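Local coordinates for protein caspase-3 (Porites astreoides, PDB 6WI4) that probably cleaves proteins after aspartate residues as a cysteine protease of the caspase family, acting in coral apoptosis, at residues A14-N19 / V54-N59; Y158-S163 / K212-S217. All blocks are in the same frame, centred on the assembly; numbering follows the deposited sequence.

Overall arrangement
Contact 1 belongs to the central sheet: buried strand 13-18 lies beside outermost strand 53-58, so one half is core and the other reaches toward the surface. Contact 2 is partly buried too, but it joins strand 156-162 to the loop ahead of strand 217-220, at the peptide-binding side of the same caspase domain. Contacts 1 and 2 have centres about 21 Å apart and nearest atoms about 7 Å apart, and hold different elements. The chemistry follows the place. Regular backbone hydrogen bonds, aliphatic side chains touching side by side and one asparagine-asparagine bond make contact 1, whereas a single direct hydrogen bond, two bridging waters and a tryptophan ring make contact 2, beside the bound peptide.

Contact 1: residues A14-N19 / V54-N59; sequences AVIINN and VRIYNN
Ile16 and Val54 make the main aliphatic fit between two parallel strands. CG1 of Ile16 lies anti to the carbonyl carbon (chi1 -58°), and its CD1 leans back toward the N-terminal end of the neighbouring strand, between Val54 CG1 (3.9 Å) and Ile56 CG1 (4.4 Å); Ile16 and Val54 cross obliquely. Ala14 is a small bump on the same face, its CB 4.3 Å from Val54 CG2, and helix 36-49 fills this side with Leu43 and Phe47. On the other face lie Val15, Ile17, Arg55 and Tyr57; helix 62-73 covers Val15, Arg55 and Tyr57, with Ile68 against both Val15 and Tyr57. Between the faces run five backbone hydrogen bonds, from Arg55 N to Ala14 O (2.8 Å) as far as Asn59 N to Asn18 O. At the C-terminal ends polar groups take over: Asn18 ND2 donates to Asn58 OD1 (3.0 Å), which lies in its amide plane, although the two amides stand 87° apart. Thr36 takes the other end of Asn18, and Arg40 also binds Asn58 OD1. Lys20 N chiefly holds Asn59 OD1; water 1, bound to Asn18 O, adds a weak bond. With helix 36-49 as connection, this is a classical beta-alpha-beta unit of the caspase alpha/beta fold.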
loop_
_atom_site.group_PDB
_atom_site.type_symbol
_atom_site.label_atom_id
_atom_site.label_comp_id
_atom_site.label_asym_id
_atom_site.label_seq_id
_atom_site.Cartn_x
_atom_site.Cartn_y
_atom_site.Cartn_z
ATOM N N ALA A 14 -6.734 9.510 -2.651
ATOM C CA ALA A 14 -5.918 8.494 -1.991
ATOM C C ALA A 14 -6.785 7.793 -0.958
ATOM O O ALA A 14 -7.217 8.417 0.014
ATOM C CB ALA A 14 -4.682 9.107 -1.329
ATOM N N VAL A 15 -7.036 6.521 -1.167
ATOM C CA VAL A 15 -7.840 5.707 -0.260
ATOM C C VAL A 15 -6.934 5.001 0.744
ATOM O O VAL A 15 -5.900 4.435 0.373
ATOM C CB VAL A 15 -8.665 4.673 -1.047
ATOM C CG1 VAL A 15 -9.377 3.723 -0.087
ATOM C CG2 VAL A 15 -9.640 5.369 -1.984
ATOM N N ILE A 16 -7.333 5.009 2.017
ATOM C CA ILE A 16 -6.708 4.194 3.062
ATOM C C ILE A 16 -7.785 3.336 3.695
ATOM O O ILE A 16 -8.742 3.870 4.271
ATOM C CB ILE A 16 -6.029 5.049 4.142
ATOM C CG1 ILE A 16 -4.966 5.948 3.525
ATOM C CG2 ILE A 16 -5.439 4.154 5.233
ATOM C CD1 ILE A 16 -4.477 7.008 4.511
ATOM N N ILE A 17 -7.618 2.021 3.625
ATOM C CA ILE A 17 -8.483 1.077 4.317
ATOM C C ILE A 17 -7.670 0.461 5.444
ATOM O O ILE A 17 -6.633 -0.162 5.205
ATOM C CB ILE A 17 -9.047 0.020 3.360
ATOM C CG1 ILE A 17 -9.969 0.706 2.338
ATOM C CG2 ILE A 17 -9.811 -1.037 4.148
ATOM C CD1 ILE A 17 -10.364 -0.175 1.168
ATOM N N ASN A 18 -8.128 0.659 6.675
ATOM C CA ASN A 18 -7.386 0.311 7.881
ATOM C C ASN A 18 -8.172 -0.752 8.641
ATOM O O ASN A 18 -9.142 -0.426 9.335
ATOM C CB ASN A 18 -7.185 1.562 8.728
ATOM C CG ASN A 18 -6.469 1.281 10.019
ATOM O OD1 ASN A 18 -5.356 0.759 10.016
ATOM N ND2 ASN A 18 -7.106 1.622 11.142
ATOM N N ASN A 19 -7.767 -2.018 8.532
ATOM C CA ASN A 19 -8.486 -3.107 9.188
ATOM C C ASN A 19 -7.729 -3.542 10.440
ATOM O O ASN A 19 -6.632 -4.111 10.362
ATOM C CB ASN A 19 -8.719 -4.257 8.208
ATOM C CG ASN A 19 -9.894 -3.987 7.286
ATOM O OD1 ASN A 19 -10.594 -2.979 7.432
ATOM N ND2 ASN A 19 -10.117 -4.880 6.322
ATOM N N VAL A 54 -7.618 12.623 0.672
ATOM C CA VAL A 54 -7.475 11.364 1.400
ATOM C C VAL A 54 -8.828 10.908 1.927
ATOM O O VAL A 54 -9.551 11.685 2.565
ATOM C CB VAL A 54 -6.468 11.517 2.548
ATOM C CG1 VAL A 54 -6.389 10.244 3.364
ATOM C CG2 VAL A 54 -5.114 11.889 1.980
ATOM N N ARG A 55 -9.168 9.647 1.661
ATOM C CA ARG A 55 -10.410 9.044 2.131
ATOM C C ARG A 55 -10.055 7.843 2.995
ATOM O O ARG A 55 -9.347 6.937 2.539
ATOM C CB ARG A 55 -11.295 8.637 0.948
ATOM C CG ARG A 55 -11.332 9.656 -0.180
ATOM C CD ARG A 55 -12.396 10.717 0.005
ATOM N NE ARG A 55 -12.431 11.663 -1.119
ATOM C CZ ARG A 55 -13.037 11.439 -2.287
ATOM N NH1 ARG A 55 -13.683 10.302 -2.507
ATOM N NH2 ARG A 55 -13.009 12.361 -3.243
ATOM N N ILE A 56 -10.526 7.834 4.240
ATOM C CA ILE A 56 -10.098 6.871 5.251
ATOM C C ILE A 56 -11.290 6.035 5.684
ATOM O O ILE A 56 -12.346 6.580 6.026
ATOM C CB ILE A 56 -9.458 7.565 6.467
ATOM C CG1 ILE A 56 -8.299 8.453 6.021
ATOM C CG2 ILE A 56 -8.989 6.523 7.489
ATOM C CD1 ILE A 56 -7.731 9.317 7.124
ATOM N N TYR A 57 -11.109 4.713 5.694
ATOM C CA TYR A 57 -12.112 3.763 6.149
ATOM C C TYR A 57 -11.480 2.797 7.135
ATOM O O TYR A 57 -10.335 2.371 6.942
ATOM C CB TYR A 57 -12.699 2.972 4.975
ATOM C CG TYR A 57 -13.544 3.789 4.017
ATOM C CD1 TYR A 57 -12.983 4.441 2.919
ATOM C CD2 TYR A 57 -14.910 3.886 4.204
ATOM C CE1 TYR A 57 -13.789 5.186 2.043
ATOM C CE2 TYR A 57 -15.711 4.609 3.345
ATOM C CZ TYR A 57 -15.154 5.255 2.274
ATOM O OH TYR A 57 -16.004 5.965 1.449
ATOM N N ASN A 58 -12.218 2.439 8.185
ATOM C CA ASN A 58 -11.734 1.508 9.196
ATOM C C ASN A 58 -12.620 0.272 9.270
ATOM O O ASN A 58 -13.845 0.376 9.194
ATOM C CB ASN A 58 -11.680 2.171 10.576
ATOM C CG ASN A 58 -10.756 3.373 10.608
ATOM O OD1 ASN A 58 -9.537 3.222 10.616
ATOM N ND2 ASN A 58 -11.332 4.571 10.631
ATOM N N ASN A 59 -11.992 -0.897 9.441
ATOM C CA ASN A 59 -12.689 -2.166 9.694
ATOM C C ASN A 59 -13.800 -2.428 8.672
ATOM O O ASN A 59 -14.990 -2.482 8.997
ATOM C CB ASN A 59 -13.243 -2.192 11.124
ATOM C CG ASN A 59 -12.156 -2.282 12.170
ATOM O OD1 ASN A 59 -11.021 -2.661 11.885
ATOM N ND2 ASN A 59 -12.503 -1.941 13.406
HETATM O O HOH W 1 -9.838 -0.034 12.143
#

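Contact 2: residues Y158-S163 / K212-S217; sequences YSWRNS and KRQVSS
Trp160 and Gln214 carry most of this contact, which joins a strand of the caspase substrate-binding cleft to the loop leading into strand 217-220. Gln214 reaches across with CG anti to its backbone N (chi1 -169°) and the chain extended beyond, bringing its amide up to the Trp160 backbone. OE1 accepts the Trp160 N-H at 2.8 Å; the bond is bent, 143° at the hydrogen, and the donor is tilted from the carbonyl plane. The same oxygen lies in the plane of the indole at its edge, 3.4 Å from Trp160 CD1, and ring and amide are nearly coplanar, 21° apart. The other end of the amide is held as well: NE2 donates to water 2, which in turn donates to Trp160 O, and NE2 also binds Ser152 O, so the group's rotation is fixed from both ends. Lys212 adds a smaller patch, its CB 4.0 Å from Trp160 CZ2, while its amine turns away to a salt bridge with Asp137. Beyond the contact, Trp160 and Arg161 pair antiparallel with the bound peptide, and Arg161 forms salt bridges with an acidic side chain of that peptide. At the indole N-H, Trp160 NE1 donates to water 3 at 3.0 Å, and that water donates to Arg213 O at 2.6 Å.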
loop_
_atom_site.group_PDB
_atom_site.type_symbol
_atom_site.label_atom_id
_atom_site.label_comp_id
_atom_site.label_asym_id
_atom_site.label_seq_id
_atom_site.Cartn_x
_atom_site.Cartn_y
_atom_site.Cartn_z
ATOM N N TYR A 158 5.441 -13.811 5.855
ATOM C CA TYR A 158 4.855 -12.862 6.791
ATOM C C TYR A 158 5.389 -11.451 6.549
ATOM O O TYR A 158 6.465 -11.248 5.972
ATOM C CB TYR A 158 5.208 -13.245 8.228
ATOM C CG TYR A 158 4.566 -14.495 8.788
ATOM C CD1 TYR A 158 3.188 -14.630 8.848
ATOM C CD2 TYR A 158 5.354 -15.521 9.306
ATOM C CE1 TYR A 158 2.603 -15.761 9.397
ATOM C CE2 TYR A 158 4.779 -16.650 9.859
ATOM C CZ TYR A 158 3.406 -16.764 9.900
ATOM O OH TYR A 158 2.833 -17.893 10.451
ATOM N N SER A 159 4.642 -10.476 7.060
ATOM C CA SER A 159 5.046 -9.083 7.142
ATOM C C SER A 159 4.912 -8.666 8.596
ATOM O O SER A 159 3.990 -9.107 9.282
ATOM C CB SER A 159 4.147 -8.223 6.243
ATOM O OG SER A 159 4.567 -6.876 6.210
ATOM N N TRP A 160 5.808 -7.802 9.055
ATOM C CA TRP A 160 5.909 -7.470 10.472
ATOM C C TRP A 160 5.341 -6.102 10.818
ATOM O O TRP A 160 5.534 -5.118 10.095
ATOM C CB TRP A 160 7.367 -7.542 10.914
ATOM C CG TRP A 160 7.876 -8.936 11.089
ATOM C CD1 TRP A 160 8.615 -9.660 10.198
ATOM C CD2 TRP A 160 7.725 -9.759 12.252
ATOM N NE1 TRP A 160 8.927 -10.894 10.729
ATOM C CE2 TRP A 160 8.385 -10.979 11.986
ATOM C CE3 TRP A 160 7.080 -9.591 13.479
ATOM C CZ2 TRP A 160 8.433 -12.018 12.912
ATOM C CZ3 TRP A 160 7.126 -10.632 14.398
ATOM C CH2 TRP A 160 7.796 -11.827 14.104
ATOM N N ARG A 161 4.651 -6.053 11.952
ATOM C CA ARG A 161 4.023 -4.851 12.478
ATOM C C ARG A 161 4.371 -4.740 13.951
ATOM O O ARG A 161 4.316 -5.736 14.674
ATOM C CB ARG A 161 2.503 -4.927 12.298
ATOM C CG ARG A 161 1.676 -3.927 13.116
ATOM C CD ARG A 161 0.176 -4.146 12.885
ATOM N NE ARG A 161 -0.138 -5.564 12.753
ATOM C CZ ARG A 161 -0.220 -6.423 13.766
ATOM N NH1 ARG A 161 -0.054 -6.021 15.020
ATOM N NH2 ARG A 161 -0.483 -7.699 13.521
ATOM N N ASN A 162 4.723 -3.536 14.401
ATOM C CA ASN A 162 4.973 -3.300 15.816
ATOM C C ASN A 162 3.761 -2.641 16.464
ATOM O O ASN A 162 3.186 -1.693 15.919
ATOM C CB ASN A 162 6.207 -2.424 16.026
ATOM C CG ASN A 162 6.542 -2.251 17.498
ATOM O OD1 ASN A 162 6.157 -1.266 18.124
ATOM N ND2 ASN A 162 7.239 -3.230 18.066
ATOM N N SER A 163 3.400 -3.123 17.657
ATOM C CA SER A 163 2.162 -2.678 18.286
ATOM C C SER A 163 2.221 -1.217 18.719
ATOM O O SER A 163 1.176 -0.564 18.816
ATOM C CB SER A 163 1.846 -3.563 19.485
ATOM O OG SER A 163 2.869 -3.451 20.461
ATOM N N LYS A 212 13.730 -12.416 13.168
ATOM C CA LYS A 212 13.379 -12.711 11.786
ATOM C C LYS A 212 13.377 -11.422 10.976
ATOM O O LYS A 212 13.380 -10.319 11.525
ATOM C CB LYS A 212 12.025 -13.422 11.687
ATOM C CG LYS A 212 11.953 -14.707 12.521
ATOM C CD LYS A 212 13.008 -15.724 12.095
ATOM C CE LYS A 212 12.732 -17.052 12.792
ATOM N NZ LYS A 212 13.645 -18.142 12.353
ATOM N N ARG A 213 13.408 -11.575 9.658
ATOM C CA ARG A 213 13.784 -10.491 8.753
ATOM C C ARG A 213 12.652 -10.190 7.774
ATOM O O ARG A 213 11.627 -10.875 7.740
ATOM C CB ARG A 213 15.066 -10.854 7.998
ATOM C CG ARG A 213 16.152 -11.464 8.892
ATOM C CD ARG A 213 16.632 -10.482 9.960
ATOM N NE ARG A 213 17.118 -9.255 9.355
ATOM C CZ ARG A 213 18.305 -9.110 8.772
ATOM N NH1 ARG A 213 18.618 -7.953 8.215
ATOM N NH2 ARG A 213 19.183 -10.113 8.748
ATOM N N GLN A 214 12.864 -9.160 6.955
ATOM C CA GLN A 214 11.875 -8.787 5.951
ATOM C C GLN A 214 12.546 -8.049 4.802
ATOM O O GLN A 214 13.556 -7.369 4.979
ATOM C CB GLN A 214 10.775 -7.919 6.570
ATOM C CG GLN A 214 9.561 -7.698 5.687
ATOM C CD GLN A 214 8.419 -7.097 6.473
ATOM O OE1 GLN A 214 8.153 -7.510 7.606
ATOM N NE2 GLN A 214 7.742 -6.108 5.889
ATOM N N VAL A 215 11.952 -8.203 3.615
ATOM C CA VAL A 215 12.354 -7.544 2.378
ATOM C C VAL A 215 11.065 -7.077 1.730
ATOM O O VAL A 215 10.122 -7.864 1.633
ATOM C CB VAL A 215 13.095 -8.529 1.447
ATOM C CG1 VAL A 215 13.291 -7.962 0.072
ATOM C CG2 VAL A 215 14.431 -8.942 2.058
ATOM N N SER A 216 10.996 -5.807 1.328
ATOM C CA SER A 216 9.794 -5.345 0.636
ATOM C C SER A 216 10.003 -5.471 -0.868
ATOM O O SER A 216 11.124 -5.652 -1.350
ATOM C CB SER A 216 9.440 -3.905 1.023
ATOM O OG SER A 216 10.511 -3.002 0.796
ATOM N N SER A 217 8.903 -5.428 -1.616
ATOM C CA SER A 217 8.994 -5.667 -3.050
ATOM C C SER A 217 8.068 -4.720 -3.792
ATOM O O SER A 217 6.988 -4.382 -3.303
ATOM C CB SER A 217 8.659 -7.126 -3.393
ATOM O OG SER A 217 7.354 -7.485 -2.979
HETATM O O HOH W 2 5.944 -4.190 7.471
HETATM O O HOH W 3 10.244 -12.834 8.820
#